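Local coordinates for 2-polyprenyl-6-methoxyphenol hydroxylase-like FAD-dependent oxidoreductase (PDB 6UI5), which binds flavin-adenine dinucleotide and belongs to the FAD-dependent aromatic-ring hydroxylase-like flavoproteins, with a Rossmann-type FAD-binding domain, at residues H287-T299 against G335-L349. Sequence-based numbering, arbitrary orientation.
Sequences HVHYPYNGQGLGT and GRLACMNIQAQLALL. With FAD (flavin-adenine dinucleotide), chain C.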
ATOM      1  N   HIS A 287      -8.868 -21.200  -5.581  1.00 45.70           N
ATOM      2  CA  HIS A 287      -8.287 -20.128  -4.780  1.00 53.52           C
ATOM      3  C   HIS A 287      -9.043 -20.026  -3.465  1.00 56.84           C
ATOM      4  O   HIS A 287     -10.280 -20.133  -3.444  1.00 50.80           O
ATOM      5  CB  HIS A 287      -8.352 -18.779  -5.537  1.00 50.45           C
ATOM      6  CG  HIS A 287      -9.633 -18.597  -6.277  1.00 48.56           C
ATOM      7  ND1 HIS A 287     -10.786 -18.152  -5.665  1.00 51.50           N
ATOM      8  CD2 HIS A 287      -9.971 -18.886  -7.557  1.00 46.70           C
ATOM      9  CE1 HIS A 287     -11.775 -18.144  -6.548  1.00 56.82           C
ATOM     10  NE2 HIS A 287     -11.308 -18.585  -7.704  1.00 53.36           N
ATOM     11  N   VAL A 288      -8.290 -19.778  -2.385  1.00 37.70           N
ATOM     12  CA  VAL A 288      -8.818 -19.684  -1.023  1.00 51.08           C
ATOM     13  C   VAL A 288      -7.978 -18.684  -0.245  1.00 47.71           C
ATOM     14  O   VAL A 288      -6.816 -18.434  -0.575  1.00 51.62           O
ATOM     15  CB  VAL A 288      -8.793 -21.031  -0.260  1.00 48.17           C
ATOM     16  CG1 VAL A 288      -9.713 -22.067  -0.935  1.00 49.17           C
ATOM     17  CG2 VAL A 288      -7.373 -21.521  -0.165  1.00 42.81           C
ATOM     18  N   HIS A 289      -8.558 -18.147   0.830  1.00 44.03           N
ATOM     19  CA  HIS A 289      -7.976 -17.028   1.569  1.00 54.05           C
ATOM     20  C   HIS A 289      -8.919 -16.755   2.728  1.00 57.42           C
ATOM     21  O   HIS A 289      -9.997 -17.347   2.817  1.00 59.74           O
ATOM     22  CB  HIS A 289      -7.825 -15.782   0.698  1.00 54.00           C
ATOM     23  CG  HIS A 289      -9.034 -15.505  -0.128  1.00 55.95           C
ATOM     24  ND1 HIS A 289     -10.233 -15.105   0.423  1.00 66.75           N
ATOM     25  CD2 HIS A 289      -9.257 -15.640  -1.455  1.00 55.60           C
ATOM     26  CE1 HIS A 289     -11.134 -14.974  -0.536  1.00 65.21           C
ATOM     27  NE2 HIS A 289     -10.568 -15.294  -1.685  1.00 60.74           N
ATOM     28  N   TYR A 290      -8.508 -15.843   3.602  1.00 58.74           N
ATOM     29  CA  TYR A 290      -9.358 -15.469   4.717  1.00 47.64           C
ATOM     30  C   TYR A 290     -10.654 -14.848   4.195  1.00 62.84           C
ATOM     31  O   TYR A 290     -10.645 -14.096   3.203  1.00 56.68           O
ATOM     32  CB  TYR A 290      -8.643 -14.495   5.652  1.00 50.46           C
ATOM     33  CG  TYR A 290      -9.453 -14.088   6.850  1.00 65.77           C
ATOM     34  CD1 TYR A 290      -9.543 -14.923   7.949  1.00 78.66           C
ATOM     35  CD2 TYR A 290     -10.123 -12.878   6.893  1.00 66.72           C
ATOM     36  CE1 TYR A 290     -10.286 -14.573   9.056  1.00 84.71           C
ATOM     37  CE2 TYR A 290     -10.862 -12.507   8.005  1.00 71.40           C
ATOM     38  CZ  TYR A 290     -10.945 -13.362   9.084  1.00 82.68           C
ATOM     39  OH  TYR A 290     -11.689 -13.025  10.199  1.00 77.16           O
ATOM     40  N   PRO A 291     -11.787 -15.162   4.826  1.00 56.32           N
ATOM     41  CA  PRO A 291     -13.086 -14.646   4.354  1.00 51.61           C
ATOM     42  C   PRO A 291     -13.315 -13.173   4.719  1.00 58.75           C
ATOM     43  O   PRO A 291     -13.626 -12.837   5.862  1.00 76.89           O
ATOM     44  CB  PRO A 291     -14.128 -15.538   5.077  1.00 46.34           C
ATOM     45  CG  PRO A 291     -13.331 -16.286   6.151  1.00 50.52           C
ATOM     46  CD  PRO A 291     -11.907 -16.371   5.676  1.00 51.21           C
ATOM     47  N   TYR A 292     -13.178 -12.309   3.737  1.00 58.20           N
ATOM     48  CA  TYR A 292     -13.392 -10.878   3.892  1.00 55.29           C
ATOM     49  C   TYR A 292     -14.263 -10.376   2.750  1.00 48.56           C
ATOM     50  O   TYR A 292     -14.181 -10.890   1.627  1.00 47.32           O
ATOM     51  CB  TYR A 292     -12.076 -10.117   3.877  1.00 65.41           C
ATOM     52  CG  TYR A 292     -11.515  -9.702   5.206  1.00 72.03           C
ATOM     53  CD1 TYR A 292     -12.326  -9.150   6.188  1.00 74.42           C
ATOM     54  CD2 TYR A 292     -10.147  -9.814   5.459  1.00 65.11           C
ATOM     55  CE1 TYR A 292     -11.792  -8.738   7.393  1.00 67.25           C
ATOM     56  CE2 TYR A 292      -9.610  -9.414   6.661  1.00 61.44           C
ATOM     57  CZ  TYR A 292     -10.435  -8.875   7.619  1.00 67.12           C
ATOM     58  OH  TYR A 292      -9.905  -8.463   8.813  1.00 78.01           O
ATOM     59  N   ASN A 293     -15.132  -9.399   3.053  1.00 52.50           N
ATOM     60  CA  ASN A 293     -15.934  -8.642   2.086  1.00 46.19           C
ATOM     61  C   ASN A 293     -16.807  -9.527   1.215  1.00 51.88           C
ATOM     62  O   ASN A 293     -17.420  -9.037   0.269  1.00 59.36           O
ATOM     63  CB  ASN A 293     -15.044  -7.789   1.184  1.00 43.98           C
ATOM     64  CG  ASN A 293     -13.977  -7.055   1.960  1.00 49.15           C
ATOM     65  OD1 ASN A 293     -12.817  -7.443   1.949  1.00 42.48           O
ATOM     66  ND2 ASN A 293     -14.368  -5.986   2.645  1.00 55.83           N
ATOM     67  N   GLY A 294     -16.876 -10.821   1.502  1.00 44.87           N
ATOM     68  CA  GLY A 294     -17.611 -11.736   0.650  1.00 39.90           C
ATOM     69  C   GLY A 294     -16.860 -12.141  -0.594  1.00 50.41           C
ATOM     70  O   GLY A 294     -17.481 -12.568  -1.575  1.00 47.54           O
ATOM     71  N   GLN A 295     -15.528 -12.023  -0.584  1.00 44.31           N
ATOM     72  CA  GLN A 295     -14.782 -12.268  -1.815  1.00 48.67           C
ATOM     73  C   GLN A 295     -14.766 -13.736  -2.205  1.00 48.14           C
ATOM     74  O   GLN A 295     -14.762 -14.046  -3.401  1.00 49.55           O
ATOM     75  CB  GLN A 295     -13.361 -11.746  -1.670  1.00 49.28           C
ATOM     76  CG  GLN A 295     -13.300 -10.239  -1.519  1.00 48.30           C
ATOM     77  CD  GLN A 295     -11.894  -9.766  -1.473  1.00 47.12           C
ATOM     78  OE1 GLN A 295     -11.052 -10.196  -2.275  1.00 48.48           O
ATOM     79  NE2 GLN A 295     -11.597  -8.914  -0.497  1.00 47.71           N
ATOM     80  N   GLY A 296     -14.719 -14.654  -1.227  1.00 50.18           N
ATOM     81  CA  GLY A 296     -14.755 -16.071  -1.563  1.00 49.33           C
ATOM     82  C   GLY A 296     -15.988 -16.422  -2.370  1.00 57.69           C
ATOM     83  O   GLY A 296     -15.913 -17.145  -3.367  1.00 54.82           O
ATOM     84  N   LEU A 297     -17.139 -15.879  -1.965  1.00 51.42           N
ATOM     85  CA  LEU A 297     -18.379 -16.123  -2.675  1.00 44.37           C
ATOM     86  C   LEU A 297     -18.401 -15.387  -4.008  1.00 50.63           C
ATOM     87  O   LEU A 297     -18.793 -15.958  -5.034  1.00 48.12           O
ATOM     88  CB  LEU A 297     -19.529 -15.680  -1.782  1.00 50.56           C
ATOM     89  CG  LEU A 297     -20.935 -16.166  -2.037  1.00 67.06           C
ATOM     90  CD1 LEU A 297     -20.855 -17.621  -2.347  1.00 78.57           C
ATOM     91  CD2 LEU A 297     -21.688 -15.931  -0.756  1.00 74.12           C
ATOM     92  N   GLY A 298     -17.965 -14.119  -4.014  1.00 40.58           N
ATOM     93  CA  GLY A 298     -17.929 -13.357  -5.255  1.00 44.41           C
ATOM     94  C   GLY A 298     -17.093 -14.018  -6.334  1.00 51.35           C
ATOM     95  O   GLY A 298     -17.550 -14.203  -7.468  1.00 51.21           O
ATOM     96  N   THR A 299     -15.851 -14.374  -6.000  1.00 47.91           N
ATOM     97  CA  THR A 299     -14.994 -15.035  -6.975  1.00 49.64           C
ATOM     98  C   THR A 299     -15.571 -16.388  -7.379  1.00 50.45           C
ATOM     99  O   THR A 299     -15.511 -16.773  -8.554  1.00 52.39           O
ATOM    100  CB  THR A 299     -13.574 -15.169  -6.419  1.00 55.72           C
ATOM    101  OG1 THR A 299     -13.610 -15.845  -5.164  1.00 63.04           O
ATOM    102  CG2 THR A 299     -12.969 -13.791  -6.167  1.00 58.95           C
ATOM    103  N   GLY A 335      -8.547 -14.328  -8.975  1.00 44.38           N
ATOM    104  CA  GLY A 335      -8.061 -15.065  -7.819  1.00 53.45           C
ATOM    105  C   GLY A 335      -6.789 -14.473  -7.240  1.00 56.08           C
ATOM    106  O   GLY A 335      -6.650 -14.349  -6.016  1.00 57.61           O
ATOM    107  N   ARG A 336      -5.839 -14.121  -8.112  1.00 58.72           N
ATOM    108  CA  ARG A 336      -4.601 -13.468  -7.696  1.00 58.80           C
ATOM    109  C   ARG A 336      -4.896 -12.277  -6.796  1.00 49.86           C
ATOM    110  O   ARG A 336      -4.342 -12.157  -5.694  1.00 46.18           O
ATOM    111  CB  ARG A 336      -3.832 -13.001  -8.943  1.00 52.34           C
ATOM    112  CG  ARG A 336      -2.338 -13.070  -8.877  1.00 53.24           C
ATOM    113  CD  ARG A 336      -1.683 -12.147  -9.897  1.00 59.71           C
ATOM    114  NE  ARG A 336      -1.410 -10.852  -9.284  1.00 67.91           N
ATOM    115  CZ  ARG A 336      -1.508  -9.675  -9.897  1.00 70.51           C
ATOM    116  NH1 ARG A 336      -1.890  -9.594 -11.165  1.00 76.05           N
ATOM    117  NH2 ARG A 336      -1.237  -8.568  -9.224  1.00 74.11           N
ATOM    118  N   LEU A 337      -5.786 -11.388  -7.268  1.00 38.37           N
ATOM    119  CA  LEU A 337      -6.044 -10.111  -6.613  1.00 43.61           C
ATOM    120  C   LEU A 337      -6.866 -10.288  -5.339  1.00 50.82           C
ATOM    121  O   LEU A 337      -6.684  -9.531  -4.373  1.00 43.13           O
ATOM    122  CB  LEU A 337      -6.763  -9.147  -7.581  1.00 38.62           C
ATOM    123  CG  LEU A 337      -6.032  -8.492  -8.770  1.00 45.04           C
ATOM    124  CD1 LEU A 337      -6.959  -7.557  -9.592  1.00 37.69           C
ATOM    125  CD2 LEU A 337      -4.781  -7.721  -8.349  1.00 47.85           C
ATOM    126  N   ALA A 338      -7.772 -11.271  -5.308  1.00 51.53           N
ATOM    127  CA  ALA A 338      -8.438 -11.594  -4.049  1.00 43.94           C
ATOM    128  C   ALA A 338      -7.425 -12.072  -3.016  1.00 44.90           C
ATOM    129  O   ALA A 338      -7.315 -11.491  -1.927  1.00 39.85           O
ATOM    130  CB  ALA A 338      -9.540 -12.633  -4.269  1.00 38.89           C
ATOM    131  N   CYS A 339      -6.653 -13.117  -3.343  1.00 47.57           N
ATOM    132  CA  CYS A 339      -5.632 -13.550  -2.391  1.00 46.23           C
ATOM    133  C   CYS A 339      -4.784 -12.372  -1.987  1.00 46.14           C
ATOM    134  O   CYS A 339      -4.554 -12.145  -0.801  1.00 47.92           O
ATOM    135  CB  CYS A 339      -4.753 -14.672  -2.964  1.00 43.12           C
ATOM    136  SG  CYS A 339      -5.689 -16.257  -3.236  1.00 60.97           S
ATOM    137  N   MET A 340      -4.385 -11.550  -2.959  1.00 56.79           N
ATOM    138  CA  MET A 340      -3.407 -10.512  -2.661  1.00 53.30           C
ATOM    139  C   MET A 340      -3.943  -9.548  -1.616  1.00 45.68           C
ATOM    140  O   MET A 340      -3.310  -9.336  -0.575  1.00 50.84           O
ATOM    141  CB  MET A 340      -3.024  -9.767  -3.931  1.00 58.13           C
ATOM    142  CG  MET A 340      -2.167  -8.536  -3.664  1.00 54.53           C
ATOM    143  SD  MET A 340      -2.592  -7.339  -4.896  1.00 62.95           S
ATOM    144  CE  MET A 340      -4.331  -7.133  -4.537  1.00 62.49           C
ATOM    145  N   ASN A 341      -5.150  -9.017  -1.839  1.00 41.01           N
ATOM    146  CA  ASN A 341      -5.667  -7.968  -0.964  1.00 49.41           C
ATOM    147  C   ASN A 341      -6.234  -8.518   0.347  1.00 51.70           C
ATOM    148  O   ASN A 341      -6.198  -7.805   1.363  1.00 47.20           O
ATOM    149  CB  ASN A 341      -6.713  -7.115  -1.704  1.00 41.02           C
ATOM    150  CG  ASN A 341      -8.113  -7.618  -1.534  1.00 50.14           C
ATOM    151  OD1 ASN A 341      -8.753  -7.364  -0.502  1.00 56.25           O
ATOM    152  ND2 ASN A 341      -8.628  -8.320  -2.562  1.00 48.55           N
ATOM    153  N   ILE A 342      -6.759  -9.753   0.365  1.00 39.42           N
ATOM    154  CA  ILE A 342      -7.067 -10.374   1.660  1.00 48.25           C
ATOM    155  C   ILE A 342      -5.812 -10.406   2.518  1.00 48.37           C
ATOM    156  O   ILE A 342      -5.794  -9.900   3.645  1.00 56.57           O
ATOM    157  CB  ILE A 342      -7.655 -11.788   1.492  1.00 51.98           C
ATOM    158  CG1 ILE A 342      -8.967 -11.784   0.691  1.00 49.03           C
ATOM    159  CG2 ILE A 342      -7.844 -12.475   2.870  1.00 59.74           C
ATOM    160  CD1 ILE A 342     -10.088 -11.106   1.361  1.00 46.39           C
ATOM    161  N   GLN A 343      -4.727 -10.966   1.978  1.00 48.57           N
ATOM    162  CA  GLN A 343      -3.480 -11.006   2.737  1.00 52.10           C
ATOM    163  C   GLN A 343      -3.070  -9.597   3.162  1.00 57.92           C
ATOM    164  O   GLN A 343      -2.613  -9.386   4.299  1.00 46.46           O
ATOM    165  CB  GLN A 343      -2.382 -11.668   1.900  1.00 42.47           C
ATOM    166  CG  GLN A 343      -2.516 -13.174   1.720  1.00 57.70           C
ATOM    167  CD  GLN A 343      -2.469 -13.959   3.035  1.00 60.95           C
ATOM    168  OE1 GLN A 343      -3.401 -13.919   3.854  1.00 73.09           O
ATOM    169  NE2 GLN A 343      -1.358 -14.667   3.244  1.00 53.06           N
ATOM    170  N   ALA A 344      -3.277  -8.608   2.268  1.00 47.44           N
ATOM    171  CA  ALA A 344      -2.960  -7.225   2.612  1.00 44.31           C
ATOM    172  C   ALA A 344      -3.839  -6.735   3.748  1.00 43.02           C
ATOM    173  O   ALA A 344      -3.357  -6.055   4.653  1.00 44.13           O
ATOM    174  CB  ALA A 344      -3.112  -6.298   1.396  1.00 48.46           C
ATOM    175  N   GLN A 345      -5.127  -7.073   3.727  1.00 50.92           N
ATOM    176  CA  GLN A 345      -5.974  -6.754   4.875  1.00 60.03           C
ATOM    177  C   GLN A 345      -5.442  -7.403   6.149  1.00 58.60           C
ATOM    178  O   GLN A 345      -5.404  -6.758   7.203  1.00 66.72           O
ATOM    179  CB  GLN A 345      -7.430  -7.169   4.615  1.00 52.78           C
ATOM    180  CG  GLN A 345      -8.186  -6.185   3.693  1.00 51.79           C
ATOM    181  CD  GLN A 345      -9.648  -6.576   3.471  1.00 50.65           C
ATOM    182  OE1 GLN A 345     -10.453  -6.571   4.415  1.00 61.25           O
ATOM    183  NE2 GLN A 345      -9.994  -6.942   2.220  1.00 40.25           N
ATOM    184  N   LEU A 346      -4.997  -8.664   6.078  1.00 58.46           N
ATOM    185  CA  LEU A 346      -4.515  -9.306   7.307  1.00 69.38           C
ATOM    186  C   LEU A 346      -3.299  -8.575   7.873  1.00 63.41           C
ATOM    187  O   LEU A 346      -3.120  -8.518   9.098  1.00 48.71           O
ATOM    188  CB  LEU A 346      -4.179 -10.780   7.063  1.00 63.37           C
ATOM    189  CG  LEU A 346      -5.357 -11.754   6.954  1.00 66.16           C
ATOM    190  CD1 LEU A 346      -4.867 -13.197   6.903  1.00 68.58           C
ATOM    191  CD2 LEU A 346      -6.338 -11.556   8.103  1.00 58.66           C
ATOM    192  N   ALA A 347      -2.478  -7.968   7.006  1.00 57.79           N
ATOM    193  CA  ALA A 347      -1.239  -7.366   7.492  1.00 61.28           C
ATOM    194  C   ALA A 347      -1.473  -6.059   8.223  1.00 58.48           C
ATOM    195  O   ALA A 347      -0.502  -5.470   8.704  1.00 60.67           O
ATOM    196  CB  ALA A 347      -0.260  -7.142   6.340  1.00 67.54           C
ATOM    197  N   LEU A 348      -2.718  -5.584   8.303  1.00 58.56           N
ATOM    198  CA  LEU A 348      -3.071  -4.497   9.209  1.00 67.26           C
ATOM    199  C   LEU A 348      -3.538  -5.005  10.568  1.00 67.03           C
ATOM    200  O   LEU A 348      -3.908  -4.196  11.429  1.00 72.74           O
ATOM    201  CB  LEU A 348      -4.155  -3.597   8.599  1.00 69.12           C
ATOM    202  CG  LEU A 348      -3.781  -2.793   7.352  1.00 71.72           C
ATOM    203  CD1 LEU A 348      -3.744  -3.659   6.142  1.00 74.49           C
ATOM    204  CD2 LEU A 348      -4.731  -1.620   7.124  1.00 70.23           C
ATOM    205  N   LEU A 349      -3.521  -6.319  10.779  1.00 51.10           N
ATOM    206  CA  LEU A 349      -3.964  -6.919  12.021  1.00 61.09           C
ATOM    207  C   LEU A 349      -2.837  -7.596  12.779  1.00 67.55           C
ATOM    208  O   LEU A 349      -2.692  -7.406  13.990  1.00 79.94           O
ATOM    209  CB  LEU A 349      -5.082  -7.920  11.715  1.00 59.90           C
ATOM    210  CG  LEU A 349      -6.330  -7.202  11.224  1.00 70.33           C
ATOM    211  CD1 LEU A 349      -7.340  -8.205  10.737  1.00 80.70           C
ATOM    212  CD2 LEU A 349      -6.898  -6.373  12.365  1.00 70.97           C
TER
HETATM  213  PA  FAD C 601     -17.230 -25.421  -1.240  1.00 59.68           P
HETATM  214  O1A FAD C 601     -18.178 -24.449  -0.573  1.00 55.11           O
HETATM  215  O2A FAD C 601     -16.178 -25.838  -0.226  1.00 57.52           O
HETATM  216  O5B FAD C 601     -18.058 -26.661  -1.964  1.00 62.68           O
HETATM  217  C5B FAD C 601     -17.350 -27.776  -2.484  1.00 71.08           C
HETATM  218  C4B FAD C 601     -18.329 -28.993  -2.545  1.00 77.94           C
HETATM  219  O4B FAD C 601     -17.817 -30.037  -3.150  1.00 73.70           O
HETATM  220  C3B FAD C 601     -18.652 -29.480  -1.113  1.00 83.55           C
HETATM  221  O3B FAD C 601     -19.975 -29.795  -1.054  1.00 79.98           O
HETATM  222  C2B FAD C 601     -17.783 -30.742  -0.943  1.00 80.76           C
HETATM  223  O2B FAD C 601     -18.352 -31.538   0.175  1.00 89.81           O
HETATM  224  C1B FAD C 601     -17.941 -31.309  -2.108  1.00 75.56           C
HETATM  225  N9A FAD C 601     -16.901 -32.231  -2.522  1.00 65.24           N
HETATM  226  C8A FAD C 601     -15.580 -32.143  -2.250  1.00 57.26           C
HETATM  227  N7A FAD C 601     -14.957 -33.160  -2.883  1.00 60.20           N
HETATM  228  C5A FAD C 601     -15.895 -33.861  -3.563  1.00 67.77           C
HETATM  229  C6A FAD C 601     -15.823 -34.985  -4.376  1.00 69.97           C
HETATM  230  N6A FAD C 601     -14.820 -35.916  -4.873  1.00 77.11           N
HETATM  231  N1A FAD C 601     -16.927 -35.493  -4.932  1.00 62.51           N
HETATM  232  C2A FAD C 601     -18.126 -34.908  -4.716  1.00 61.82           C
HETATM  233  N3A FAD C 601     -18.194 -33.796  -3.930  1.00 63.46           N
HETATM  234  C4A FAD C 601     -17.088 -33.277  -3.353  1.00 61.36           C
HETATM  235  N1  FAD C 601     -17.849 -16.754   2.179  1.00127.45           N
HETATM  236  C2  FAD C 601     -18.387 -15.364   2.140  1.00130.83           C
HETATM  237  O2  FAD C 601     -18.776 -14.876   1.130  1.00127.15           O
HETATM  238  N3  FAD C 601     -18.439 -14.580   3.407  1.00133.20           N
HETATM  239  C4  FAD C 601     -17.965 -15.190   4.651  1.00128.31           C
HETATM  240  O4  FAD C 601     -17.994 -14.594   5.674  1.00133.82           O
HETATM  241  C4X FAD C 601     -17.424 -16.598   4.652  1.00114.62           C
HETATM  242  N5  FAD C 601     -16.965 -17.140   5.910  1.00108.58           N
HETATM  243  C5X FAD C 601     -16.414 -18.518   5.940  1.00112.73           C
HETATM  244  C6  FAD C 601     -15.969 -19.029   7.161  1.00109.90           C
HETATM  245  C7  FAD C 601     -15.455 -20.319   7.222  1.00113.14           C
HETATM  246  C7M FAD C 601     -15.054 -20.597   8.665  1.00115.16           C
HETATM  247  C8  FAD C 601     -15.377 -21.126   6.076  1.00117.89           C
HETATM  248  C8M FAD C 601     -14.799 -22.537   6.242  1.00117.06           C
HETATM  249  C9  FAD C 601     -15.823 -20.613   4.845  1.00121.32           C
HETATM  250  C9A FAD C 601     -16.344 -19.300   4.760  1.00117.47           C
HETATM  251  N10 FAD C 601     -16.817 -18.728   3.443  1.00103.20           N
HETATM  252  C10 FAD C 601     -17.364 -17.375   3.424  1.00114.38           C
HETATM  253  C1' FAD C 601     -16.766 -19.581   2.238  1.00 88.92           C
HETATM  254  C2' FAD C 601     -15.990 -19.101   0.998  1.00 86.31           C
HETATM  255  O2' FAD C 601     -16.723 -18.209   0.244  1.00 89.25           O
HETATM  256  C3' FAD C 601     -15.752 -20.269   0.044  1.00 88.27           C
HETATM  257  O3' FAD C 601     -14.825 -19.835  -0.899  1.00 94.40           O
HETATM  258  C4' FAD C 601     -16.985 -20.746  -0.752  1.00 81.21           C
HETATM  259  O4' FAD C 601     -18.050 -21.185   0.043  1.00 79.59           O
HETATM  260  C5' FAD C 601     -16.460 -21.954  -1.537  1.00 71.08           C
HETATM  261  O5' FAD C 601     -17.306 -22.267  -2.608  1.00 55.95           O
HETATM  262  P   FAD C 601     -17.016 -23.602  -3.537  1.00 60.77           P
HETATM  263  O1P FAD C 601     -18.320 -24.064  -4.144  1.00 48.53           O
HETATM  264  O2P FAD C 601     -15.924 -23.416  -4.573  1.00 64.51           O
HETATM  265  O3P FAD C 601     -16.398 -24.718  -2.485  1.00 77.94           O
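Residues 295-299, the first turn of helix 295-316, run nearly antiparallel to helix 335-346, the axes 10.8 Å apart, and H289 lies beside C339 where the loop from strand 287-288 passes the same helix. The side chain of Q295 enters as a knob among A338, N341, I342 and Q345. Its extended chain brings its amide, from the opposite direction, nearly coplanar with that of N341 (planes 14° apart). Two hydrogen bonds join them: N341 ND2 to Q295 OE1 (3.1 Å) and Q295 NE2 to N341 OD1 (3.2 Å). The second lies on a lone pair of the acceptor. Q345 NE2 gives a nearly straight bond to N293 OD1 (2.9 Å, 166° at the hydrogen) and another to N341 OD1. Q295 NE2 also reaches N293 OD1.

The Y292 ring is sandwiched. Q345 OE1 sits over the centre of one face, and Y290 CE2 covers the opposite face. The same OE1 accepts a hydrogen bond from the backbone N of A76. I342 fills the middle: CD1 meets Y292 CB at 3.4 Å, and CG1 makes a CH-pi contact over the H289 ring, 3.9 Å from its centroid. H289 ND1 donates to Y290 O (3.0 Å), a bond in the ring plane that would help hold the ring's rotation. C339 SG lies at that ring's edge.

P291 and G294 of the loop and G296 and L297 of the helix turn line the FAD pocket; none touches 335-349. In this largely buried interface N293 OD1 and N341 OD1 each accept two bonds, while N293 ND2 and N341 ND2 also donate to R74 O and L337 O. The network ties the flavin-contacting segment to helix 335-346.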